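Local atomic coordinates of VIN1 (Oscarella pearsei, PDB entry 6BFI), a protein that binds actin filaments and may take part in cell-cell adhesion, as a sponge member of the vinculin/alpha-catenin family. Residues 137-148 and 160-171; 151-161 and 205-216. All blocks are in the same frame, centred on the assembly; numbering follows the deposited sequence.

Contact 1. Residues 137-148 and 160-171; sequences VCRSVQEYLDVA and FLQNLTPGMTSM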
loop_
_atom_site.group_PDB
_atom_site.type_symbol
_atom_site.label_atom_id
_atom_site.label_comp_id
_atom_site.label_asym_id
_atom_site.label_seq_id
_atom_site.Cartn_x
_atom_site.Cartn_y
_atom_site.Cartn_z
ATOM N N VAL A 137 2.304 -9.778 28.678
ATOM C CA VAL A 137 3.094 -8.574 28.952
ATOM C C VAL A 137 2.367 -7.327 28.453
ATOM O O VAL A 137 2.180 -6.349 29.196
ATOM C CB VAL A 137 4.493 -8.697 28.322
ATOM C CG1 VAL A 137 5.206 -7.356 28.348
ATOM C CG2 VAL A 137 5.310 -9.757 29.047
ATOM N N CYS A 138 1.943 -7.347 27.182
ATOM C CA CYS A 138 1.265 -6.189 26.600
ATOM C C CYS A 138 0.027 -5.804 27.401
ATOM O O CYS A 138 -0.268 -4.615 27.574
ATOM C CB CYS A 138 0.888 -6.477 25.146
ATOM S SG CYS A 138 2.282 -6.851 24.058
ATOM N N ARG A 139 -0.715 -6.798 27.891
ATOM C CA ARG A 139 -1.883 -6.515 28.717
ATOM C C ARG A 139 -1.481 -5.851 30.026
ATOM O O ARG A 139 -2.150 -4.916 30.478
ATOM C CB ARG A 139 -2.667 -7.798 28.994
ATOM C CG ARG A 139 -3.442 -8.349 27.807
ATOM C CD ARG A 139 -4.453 -7.350 27.270
ATOM N NE ARG A 139 -5.456 -8.002 26.432
ATOM C CZ ARG A 139 -6.320 -7.358 25.655
ATOM N NH1 ARG A 139 -6.303 -6.034 25.593
ATOM N NH2 ARG A 139 -7.200 -8.040 24.936
ATOM N N SER A 140 -0.395 -6.315 30.650
ATOM C CA SER A 140 0.031 -5.711 31.910
ATOM C C SER A 140 0.377 -4.236 31.722
ATOM O O SER A 140 -0.136 -3.368 32.444
ATOM C CB SER A 140 1.217 -6.477 32.498
ATOM O OG SER A 140 2.401 -6.252 31.757
ATOM N N VAL A 141 1.232 -3.929 30.740
ATOM C CA VAL A 141 1.633 -2.534 30.556
ATOM C C VAL A 141 0.440 -1.684 30.120
ATOM O O VAL A 141 0.265 -0.543 30.580
ATOM C CB VAL A 141 2.808 -2.441 29.564
ATOM C CG1 VAL A 141 2.491 -3.179 28.284
ATOM C CG2 VAL A 141 3.152 -0.992 29.275
ATOM N N GLN A 142 -0.411 -2.234 29.252
ATOM C CA GLN A 142 -1.602 -1.509 28.821
ATOM C C GLN A 142 -2.507 -1.180 30.003
ATOM O O GLN A 142 -3.046 -0.070 30.092
ATOM C CB GLN A 142 -2.358 -2.329 27.781
ATOM C CG GLN A 142 -3.578 -1.639 27.221
ATOM C CD GLN A 142 -4.412 -2.559 26.361
ATOM O OE1 GLN A 142 -4.560 -3.745 26.659
ATOM N NE2 GLN A 142 -4.958 -2.019 25.281
ATOM N N GLU A 143 -2.680 -2.130 30.922
ATOM C CA GLU A 143 -3.482 -1.874 32.113
ATOM C C GLU A 143 -2.841 -0.808 32.990
ATOM O O GLU A 143 -3.540 0.049 33.543
ATOM C CB GLU A 143 -3.682 -3.166 32.904
ATOM C CG GLU A 143 -4.617 -4.167 32.242
ATOM C CD GLU A 143 -4.471 -5.565 32.811
ATOM O OE1 GLU A 143 -3.726 -5.734 33.801
ATOM O OE2 GLU A 143 -5.099 -6.496 32.264
ATOM N N TYR A 144 -1.511 -0.836 33.126
ATOM C CA TYR A 144 -0.858 0.166 33.962
ATOM C C TYR A 144 -0.879 1.555 33.337
ATOM O O TYR A 144 -0.674 2.541 34.052
ATOM C CB TYR A 144 0.584 -0.240 34.269
ATOM C CG TYR A 144 1.230 0.640 35.320
ATOM C CD1 TYR A 144 0.733 0.684 36.616
ATOM C CD2 TYR A 144 2.330 1.431 35.014
ATOM C CE1 TYR A 144 1.313 1.488 37.578
ATOM C CE2 TYR A 144 2.918 2.237 35.971
ATOM C CZ TYR A 144 2.405 2.260 37.250
ATOM O OH TYR A 144 2.987 3.061 38.203
ATOM N N LEU A 145 -1.120 1.658 32.025
ATOM C CA LEU A 145 -1.196 2.974 31.395
ATOM C C LEU A 145 -2.254 3.858 32.049
ATOM O O LEU A 145 -2.053 5.069 32.205
ATOM C CB LEU A 145 -1.481 2.828 29.901
ATOM C CG LEU A 145 -0.283 2.500 29.012
ATOM C CD1 LEU A 145 -0.726 2.355 27.567
ATOM C CD2 LEU A 145 0.784 3.575 29.148
ATOM N N ASP A 146 -3.386 3.274 32.448
ATOM C CA ASP A 146 -4.511 4.064 32.937
ATOM C C ASP A 146 -4.239 4.731 34.280
ATOM O O ASP A 146 -5.010 5.612 34.677
ATOM C CB ASP A 146 -5.758 3.184 33.042
ATOM C CG ASP A 146 -7.009 3.884 32.548
ATOM O OD1 ASP A 146 -6.968 4.468 31.445
ATOM O OD2 ASP A 146 -8.033 3.857 33.263
ATOM N N VAL A 147 -3.174 4.340 34.984
ATOM C CA VAL A 147 -2.851 4.950 36.270
ATOM C C VAL A 147 -2.467 6.418 36.116
ATOM O O VAL A 147 -2.629 7.205 37.056
ATOM C CB VAL A 147 -1.733 4.135 36.957
ATOM C CG1 VAL A 147 -1.296 4.782 38.258
ATOM C CG2 VAL A 147 -2.199 2.711 37.214
ATOM N N ALA A 148 -1.993 6.819 34.935
ATOM C CA ALA A 148 -1.504 8.180 34.740
ATOM C C ALA A 148 -2.596 9.232 34.898
ATOM O O ALA A 148 -2.279 10.412 35.085
ATOM C CB ALA A 148 -0.855 8.307 33.364
ATOM N N PHE A 160 5.330 6.505 38.990
ATOM C CA PHE A 160 4.654 5.931 37.831
ATOM C C PHE A 160 5.617 5.753 36.666
ATOM O O PHE A 160 5.583 4.728 35.977
ATOM C CB PHE A 160 3.474 6.821 37.433
ATOM C CG PHE A 160 3.002 6.619 36.019
ATOM C CD1 PHE A 160 2.116 5.603 35.707
ATOM C CD2 PHE A 160 3.432 7.462 35.002
ATOM C CE1 PHE A 160 1.677 5.422 34.409
ATOM C CE2 PHE A 160 2.996 7.287 33.706
ATOM C CZ PHE A 160 2.117 6.266 33.408
ATOM N N LEU A 161 6.485 6.740 36.433
ATOM C CA LEU A 161 7.468 6.633 35.360
ATOM C C LEU A 161 8.403 5.452 35.594
ATOM O O LEU A 161 8.612 4.620 34.701
ATOM C CB LEU A 161 8.254 7.941 35.252
ATOM C CG LEU A 161 8.934 8.342 33.938
ATOM C CD1 LEU A 161 9.350 9.803 34.004
ATOM C CD2 LEU A 161 10.140 7.467 33.619
ATOM N N GLN A 162 8.970 5.356 36.801
ATOM C CA GLN A 162 9.896 4.274 37.109
ATOM C C GLN A 162 9.219 2.911 37.151
ATOM O O GLN A 162 9.919 1.894 37.157
ATOM C CB GLN A 162 10.607 4.541 38.438
ATOM C CG GLN A 162 9.890 3.988 39.657
ATOM C CD GLN A 162 10.670 4.213 40.938
ATOM O OE1 GLN A 162 11.387 5.204 41.074
ATOM N NE2 GLN A 162 10.540 3.285 41.882
ATOM N N ASN A 163 7.886 2.862 37.195
ATOM C CA ASN A 163 7.178 1.601 37.015
ATOM C C ASN A 163 6.823 1.330 35.560
ATOM O O ASN A 163 6.663 0.164 35.178
ATOM C CB ASN A 163 5.898 1.576 37.855
ATOM C CG ASN A 163 6.161 1.831 39.323
ATOM O OD1 ASN A 163 7.305 1.811 39.773
ATOM N ND2 ASN A 163 5.095 2.069 40.081
ATOM N N LEU A 164 6.706 2.375 34.742
ATOM C CA LEU A 164 6.295 2.228 33.352
ATOM C C LEU A 164 7.458 1.923 32.420
ATOM O O LEU A 164 7.277 1.190 31.441
ATOM C CB LEU A 164 5.585 3.501 32.878
ATOM C CG LEU A 164 4.996 3.470 31.465
ATOM C CD1 LEU A 164 3.834 2.495 31.395
ATOM C CD2 LEU A 164 4.566 4.859 31.021
ATOM N N THR A 165 8.643 2.465 32.701
ATOM C CA THR A 165 9.786 2.233 31.818
ATOM C C THR A 165 10.194 0.765 31.734
ATOM O O THR A 165 10.361 0.261 30.608
ATOM C CB THR A 165 10.960 3.119 32.252
ATOM O OG1 THR A 165 10.611 4.496 32.069
ATOM C CG2 THR A 165 12.202 2.803 31.432
ATOM N N PRO A 166 10.373 0.024 32.840
ATOM C CA PRO A 166 10.791 -1.381 32.691
ATOM C C PRO A 166 9.754 -2.250 31.999
ATOM O O PRO A 166 10.121 -3.137 31.218
ATOM C CB PRO A 166 11.044 -1.827 34.138
ATOM C CG PRO A 166 10.193 -0.935 34.957
ATOM C CD PRO A 166 10.232 0.392 34.262
ATOM N N GLY A 167 8.466 -2.017 32.261
ATOM C CA GLY A 167 7.435 -2.766 31.561
ATOM C C GLY A 167 7.418 -2.480 30.072
ATOM O O GLY A 167 7.326 -3.402 29.253
ATOM N N MET A 168 7.515 -1.200 29.698
ATOM C CA MET A 168 7.574 -0.835 28.286
ATOM C C MET A 168 8.777 -1.470 27.601
ATOM O O MET A 168 8.663 -1.985 26.481
ATOM C CB MET A 168 7.614 0.686 28.135
ATOM C CG MET A 168 6.255 1.357 28.201
ATOM S SD MET A 168 5.243 0.953 26.768
ATOM C CE MET A 168 3.739 1.854 27.133
ATOM N N THR A 169 9.940 -1.446 28.260
ATOM C CA THR A 169 11.120 -2.085 27.685
ATOM C C THR A 169 10.906 -3.587 27.525
ATOM O O THR A 169 11.274 -4.170 26.494
ATOM C CB THR A 169 12.346 -1.797 28.553
ATOM O OG1 THR A 169 12.672 -0.404 28.470
ATOM C CG2 THR A 169 13.542 -2.618 28.094
ATOM N N SER A 170 10.291 -4.226 28.525
ATOM C CA SER A 170 10.016 -5.657 28.436
ATOM C C SER A 170 9.061 -5.977 27.293
ATOM O O SER A 170 9.158 -7.050 26.688
ATOM C CB SER A 170 9.443 -6.166 29.758
ATOM O OG SER A 170 8.148 -5.637 29.986
ATOM N N MET A 171 8.130 -5.072 26.989
ATOM C CA MET A 171 7.235 -5.297 25.858
ATOM C C MET A 171 7.971 -5.121 24.534
ATOM O O MET A 171 7.839 -5.949 23.620
ATOM C CB MET A 171 6.037 -4.349 25.939
ATOM C CG MET A 171 5.032 -4.525 24.812
ATOM S SD MET A 171 3.664 -3.349 24.889
ATOM C CE MET A 171 4.526 -1.809 24.582
#

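Contact 2. Residues 151-161 and 205-216; sequences IDVEADLATFL and LISSIRVCCLVI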
loop_
_atom_site.group_PDB
_atom_site.type_symbol
_atom_site.label_atom_id
_atom_site.label_comp_id
_atom_site.label_asym_id
_atom_site.label_seq_id
_atom_site.Cartn_x
_atom_site.Cartn_y
_atom_site.Cartn_z
ATOM N N ILE A 151 -2.444 11.190 38.339
ATOM C CA ILE A 151 -1.213 11.864 38.735
ATOM C C ILE A 151 -1.467 13.362 38.835
ATOM O O ILE A 151 -1.967 13.986 37.892
ATOM C CB ILE A 151 -0.080 11.560 37.743
ATOM C CG1 ILE A 151 0.129 10.050 37.614
ATOM C CG2 ILE A 151 1.208 12.243 38.181
ATOM C CD1 ILE A 151 1.240 9.680 36.654
ATOM N N ASP A 152 -1.118 13.945 39.982
ATOM C CA ASP A 152 -1.250 15.381 40.197
ATOM C C ASP A 152 0.011 16.052 40.718
ATOM O O ASP A 152 0.109 17.283 40.629
ATOM C CB ASP A 152 -2.400 15.679 41.170
ATOM C CG ASP A 152 -3.744 15.779 40.475
ATOM O OD1 ASP A 152 -3.999 14.994 39.537
ATOM O OD2 ASP A 152 -4.546 16.654 40.862
ATOM N N VAL A 153 0.964 15.303 41.267
ATOM C CA VAL A 153 2.236 15.846 41.726
ATOM C C VAL A 153 3.351 15.069 41.042
ATOM O O VAL A 153 3.204 13.882 40.734
ATOM C CB VAL A 153 2.373 15.777 43.265
ATOM C CG1 VAL A 153 3.508 16.675 43.746
ATOM C CG2 VAL A 153 1.063 16.164 43.936
ATOM N N GLU A 154 4.476 15.748 40.803
ATOM C CA GLU A 154 5.586 15.130 40.085
ATOM C C GLU A 154 6.197 13.950 40.829
ATOM O O GLU A 154 6.980 13.205 40.230
ATOM C CB GLU A 154 6.663 16.176 39.783
ATOM C CG GLU A 154 6.413 16.950 38.492
ATOM C CD GLU A 154 7.444 18.033 38.245
ATOM O OE1 GLU A 154 8.009 18.558 39.229
ATOM O OE2 GLU A 154 7.693 18.361 37.064
ATOM N N ALA A 155 5.865 13.757 42.108
ATOM C CA ALA A 155 6.281 12.540 42.798
ATOM C C ALA A 155 5.547 11.325 42.240
ATOM O O ALA A 155 6.159 10.281 41.976
ATOM C CB ALA A 155 6.038 12.679 44.302
ATOM N N ASP A 156 4.230 11.450 42.049
ATOM C CA ASP A 156 3.465 10.373 41.428
ATOM C C ASP A 156 3.926 10.126 39.998
ATOM O O ASP A 156 3.956 8.979 39.539
ATOM C CB ASP A 156 1.971 10.696 41.458
ATOM C CG ASP A 156 1.381 10.606 42.851
ATOM O OD1 ASP A 156 1.991 9.941 43.715
ATOM O OD2 ASP A 156 0.303 11.195 43.080
ATOM N N LEU A 157 4.283 11.190 39.274
ATOM C CA LEU A 157 4.814 11.018 37.926
ATOM C C LEU A 157 6.177 10.339 37.951
ATOM O O LEU A 157 6.513 9.590 37.026
ATOM C CB LEU A 157 4.898 12.371 37.218
ATOM C CG LEU A 157 5.518 12.421 35.820
ATOM C CD1 LEU A 157 4.864 11.406 34.889
ATOM C CD2 LEU A 157 5.403 13.827 35.246
ATOM N N ALA A 158 6.965 10.575 39.001
ATOM C CA ALA A 158 8.259 9.910 39.118
ATOM C C ALA A 158 8.087 8.417 39.371
ATOM O O ALA A 158 8.668 7.587 38.661
ATOM C CB ALA A 158 9.084 10.557 40.232
ATOM N N THR A 159 7.285 8.057 40.377
ATOM C CA THR A 159 7.076 6.644 40.686
ATOM C C THR A 159 6.404 5.918 39.526
ATOM O O THR A 159 6.838 4.834 39.115
ATOM C CB THR A 159 6.241 6.503 41.958
ATOM O OG1 THR A 159 4.921 7.006 41.718
ATOM C CG2 THR A 159 6.876 7.286 43.101
ATOM N N PHE A 160 5.330 6.505 38.990
ATOM C CA PHE A 160 4.654 5.931 37.831
ATOM C C PHE A 160 5.617 5.753 36.666
ATOM O O PHE A 160 5.583 4.728 35.977
ATOM C CB PHE A 160 3.474 6.821 37.433
ATOM C CG PHE A 160 3.002 6.619 36.019
ATOM C CD1 PHE A 160 2.116 5.603 35.707
ATOM C CD2 PHE A 160 3.432 7.462 35.002
ATOM C CE1 PHE A 160 1.677 5.422 34.409
ATOM C CE2 PHE A 160 2.996 7.287 33.706
ATOM C CZ PHE A 160 2.117 6.266 33.408
ATOM N N LEU A 161 6.485 6.740 36.433
ATOM C CA LEU A 161 7.468 6.633 35.360
ATOM C C LEU A 161 8.403 5.452 35.594
ATOM O O LEU A 161 8.612 4.620 34.701
ATOM C CB LEU A 161 8.254 7.941 35.252
ATOM C CG LEU A 161 8.934 8.342 33.938
ATOM C CD1 LEU A 161 9.350 9.803 34.004
ATOM C CD2 LEU A 161 10.140 7.467 33.619
ATOM N N LEU A 205 3.560 11.476 26.661
ATOM C CA LEU A 205 2.705 11.195 27.807
ATOM C C LEU A 205 3.270 11.818 29.076
ATOM O O LEU A 205 2.569 12.554 29.782
ATOM C CB LEU A 205 2.534 9.687 27.976
ATOM C CG LEU A 205 1.764 9.259 29.224
ATOM C CD1 LEU A 205 0.410 9.943 29.272
ATOM C CD2 LEU A 205 1.611 7.746 29.261
ATOM N N ILE A 206 4.546 11.547 29.379
ATOM C CA ILE A 206 5.098 12.098 30.615
ATOM C C ILE A 206 5.104 13.623 30.572
ATOM O O ILE A 206 4.910 14.283 31.603
ATOM C CB ILE A 206 6.502 11.525 30.899
ATOM C CG1 ILE A 206 7.529 12.046 29.894
ATOM C CG2 ILE A 206 6.468 10.004 30.899
ATOM C CD1 ILE A 206 8.961 11.728 30.265
ATOM N N SER A 207 5.284 14.207 29.383
ATOM C CA SER A 207 5.257 15.662 29.266
ATOM C C SER A 207 3.869 16.212 29.579
ATOM O O SER A 207 3.723 17.130 30.398
ATOM C CB SER A 207 5.705 16.079 27.866
ATOM O OG SER A 207 5.724 17.488 27.737
ATOM N N SER A 208 2.836 15.650 28.945
ATOM C CA SER A 208 1.468 16.095 29.205
ATOM C C SER A 208 1.111 15.952 30.680
ATOM O O SER A 208 0.469 16.838 31.262
ATOM C CB SER A 208 0.488 15.308 28.334
ATOM O OG SER A 208 0.577 13.918 28.592
ATOM N N ILE A 209 1.528 14.844 31.303
ATOM C CA ILE A 209 1.327 14.686 32.742
ATOM C C ILE A 209 2.000 15.822 33.499
ATOM O O ILE A 209 1.439 16.370 34.458
ATOM C CB ILE A 209 1.848 13.316 33.213
ATOM C CG1 ILE A 209 1.082 12.183 32.538
ATOM C CG2 ILE A 209 1.718 13.194 34.717
ATOM C CD1 ILE A 209 1.666 10.825 32.826
ATOM N N ARG A 210 3.212 16.197 33.081
ATOM C CA ARG A 210 3.912 17.293 33.740
ATOM C C ARG A 210 3.110 18.589 33.660
ATOM O O ARG A 210 2.972 19.304 34.664
ATOM C CB ARG A 210 5.299 17.466 33.125
ATOM C CG ARG A 210 6.273 18.275 33.959
ATOM C CD ARG A 210 7.668 17.684 33.846
ATOM N NE ARG A 210 7.751 16.382 34.504
ATOM C CZ ARG A 210 8.670 15.460 34.232
ATOM N NH1 ARG A 210 9.585 15.685 33.299
ATOM N NH2 ARG A 210 8.668 14.306 34.886
ATOM N N VAL A 211 2.552 18.902 32.484
ATOM C CA VAL A 211 1.758 20.129 32.399
ATOM C C VAL A 211 0.512 20.023 33.271
ATOM O O VAL A 211 0.061 21.025 33.838
ATOM C CB VAL A 211 1.399 20.492 30.940
ATOM C CG1 VAL A 211 2.259 19.732 29.945
ATOM C CG2 VAL A 211 -0.091 20.295 30.657
ATOM N N CYS A 212 -0.059 18.821 33.417
ATOM C CA CYS A 212 -1.200 18.675 34.319
ATOM C C CYS A 212 -0.801 18.958 35.764
ATOM O O CYS A 212 -1.515 19.668 36.491
ATOM C CB CYS A 212 -1.800 17.275 34.189
ATOM S SG CYS A 212 -2.605 16.947 32.599
ATOM N N CYS A 213 0.346 18.424 36.194
ATOM C CA CYS A 213 0.820 18.671 37.551
ATOM C C CYS A 213 1.101 20.147 37.785
ATOM O O CYS A 213 0.900 20.645 38.898
ATOM C CB CYS A 213 2.079 17.850 37.833
ATOM S SG CYS A 213 1.850 16.064 37.746
ATOM N N LEU A 214 1.566 20.863 36.761
ATOM C CA LEU A 214 1.798 22.289 36.950
ATOM C C LEU A 214 0.500 23.090 36.955
ATOM O O LEU A 214 0.399 24.083 37.684
ATOM C CB LEU A 214 2.746 22.826 35.877
ATOM C CG LEU A 214 4.201 22.350 35.954
ATOM C CD1 LEU A 214 5.131 23.374 35.317
ATOM C CD2 LEU A 214 4.620 22.062 37.389
ATOM N N VAL A 215 -0.505 22.678 36.172
ATOM C CA VAL A 215 -1.750 23.445 36.105
ATOM C C VAL A 215 -2.759 23.061 37.180
ATOM O O VAL A 215 -3.814 23.706 37.279
ATOM C CB VAL A 215 -2.447 23.314 34.735
ATOM C CG1 VAL A 215 -1.516 23.745 33.610
ATOM C CG2 VAL A 215 -2.959 21.897 34.523
ATOM N N ILE A 216 -2.484 22.033 37.987
ATOM C CA ILE A 216 -3.435 21.687 39.038
ATOM C C ILE A 216 -3.411 22.700 40.180
ATOM O O ILE A 216 -4.374 22.782 40.953
ATOM C CB ILE A 216 -3.170 20.259 39.556
ATOM C CG1 ILE A 216 -4.351 19.768 40.397
ATOM C CG2 ILE A 216 -1.885 20.206 40.362
ATOM C CD1 ILE A 216 -5.683 19.836 39.680
#

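Contact 1. Residues 137-148 and 160-171
Tyr144 and Phe160 lie with their rings nearly parallel, 28° between the planes, but shifted so far that little of one lies over the other, with centroids 5.3 Å apart. Between the two rings the closest atoms are Tyr144 CE2 and Phe160 CD1, 3.5 Å apart. With its CG trans to the backbone N (chi1 -170°), Tyr144 reaches across to the helix of 160-171, where Tyr144 OH accepts a bent hydrogen bond from Asn163 ND2 (3.0 Å, 142° at the hydrogen), the oxygen lying somewhat out of the amide plane. A leucine in place of Tyr144 would probably leave the Asn163 amide without this acceptor and open a gap beside the Phe160 ring. Phe160 is also met by Ala148, whose CA sits over one face toward the rim. Farther along, Val141 divides its branches: CG2 meets Met168 CE at 3.6 Å, while CG1 meets Met171 SD, both methionines crossing the valine at about a right angle. Cys138 SG lies against Met171 CG, 3.7 Å away. Near Gly167 the backbones come close, Val141 CA to Gly167 CA being 5.9 Å. The result is an antiparallel helical hairpin, a building unit of the vinculin-family helical bundle.

Contact 2. Residues 151-161 and 205-216
The Phe160 ring presents its edge to Leu205, with CD2 of the leucine near the ring plane, while Ile209 CD1 approaches the same ring obliquely, 3.9 Å from Phe160 CE2. The other flat group, the Arg210 guanidinium, has Glu154 OE2 and Leu157 CD2 as oblique neighbours. The carboxylate of Glu154 stands almost upright to it, the two planes 82° apart, and the salt bridge is made at the inner nitrogen: Glu154 OE2 to Arg210 NE is 3.2 Å. The arginine chain is bent at chi2 and chi3, and its CG and CD also lie against Glu154 OE2, while Leu157 CD2 packs against Arg210 NH2. Helices 154-161 and 205-215 run antiparallel, at 160° with axes 10.0 Å apart, as neighbours in a vinculin-type helical bundle whose next helix, 224-249, also touches Leu205. Between them Ile209 CG2 meets both Leu157 CD1 and Ile151 CG2, each at 3.6 Å. Beyond this apolar patch the chain ahead of the helix crosses Cys213, where Asp152 O receives a CA-H...O contact from Cys213 CA (3.5 Å). Cys213 SG stands trans to its own carbonyl carbon (chi1 -62°), which brings it to 3.9 Å from Ile151 CG2. At the partly exposed border the Asp152 and Ile216 side chains cross at about a right angle, with Asp152 OD2 against Ile216 CG1.

Overall arrangement
Following the chain from the N terminus, after three earlier helices, helix 102-145 supplies most of residues 137-148 at its end; the chain then turns through a short connection and enters helix 154-178. Contact 1 closes this tight turn, with 11 residues between its segments. Contact 2 closes a wider loop of 43 residues, from the loop and first turns of helix 154-178 to the end of helix 185-215. Because segment 151-161 falls largely between the two segments of contact 1, the loops cross rather than nest, sharing Phe160 and Leu161. Their centres are 15 Å apart, and they touch directly where Ala148 CB meets Ile209 CD1 at 3.6 Å. Together they tie three successive helices into one bundle, with helix 224-249 packing alongside.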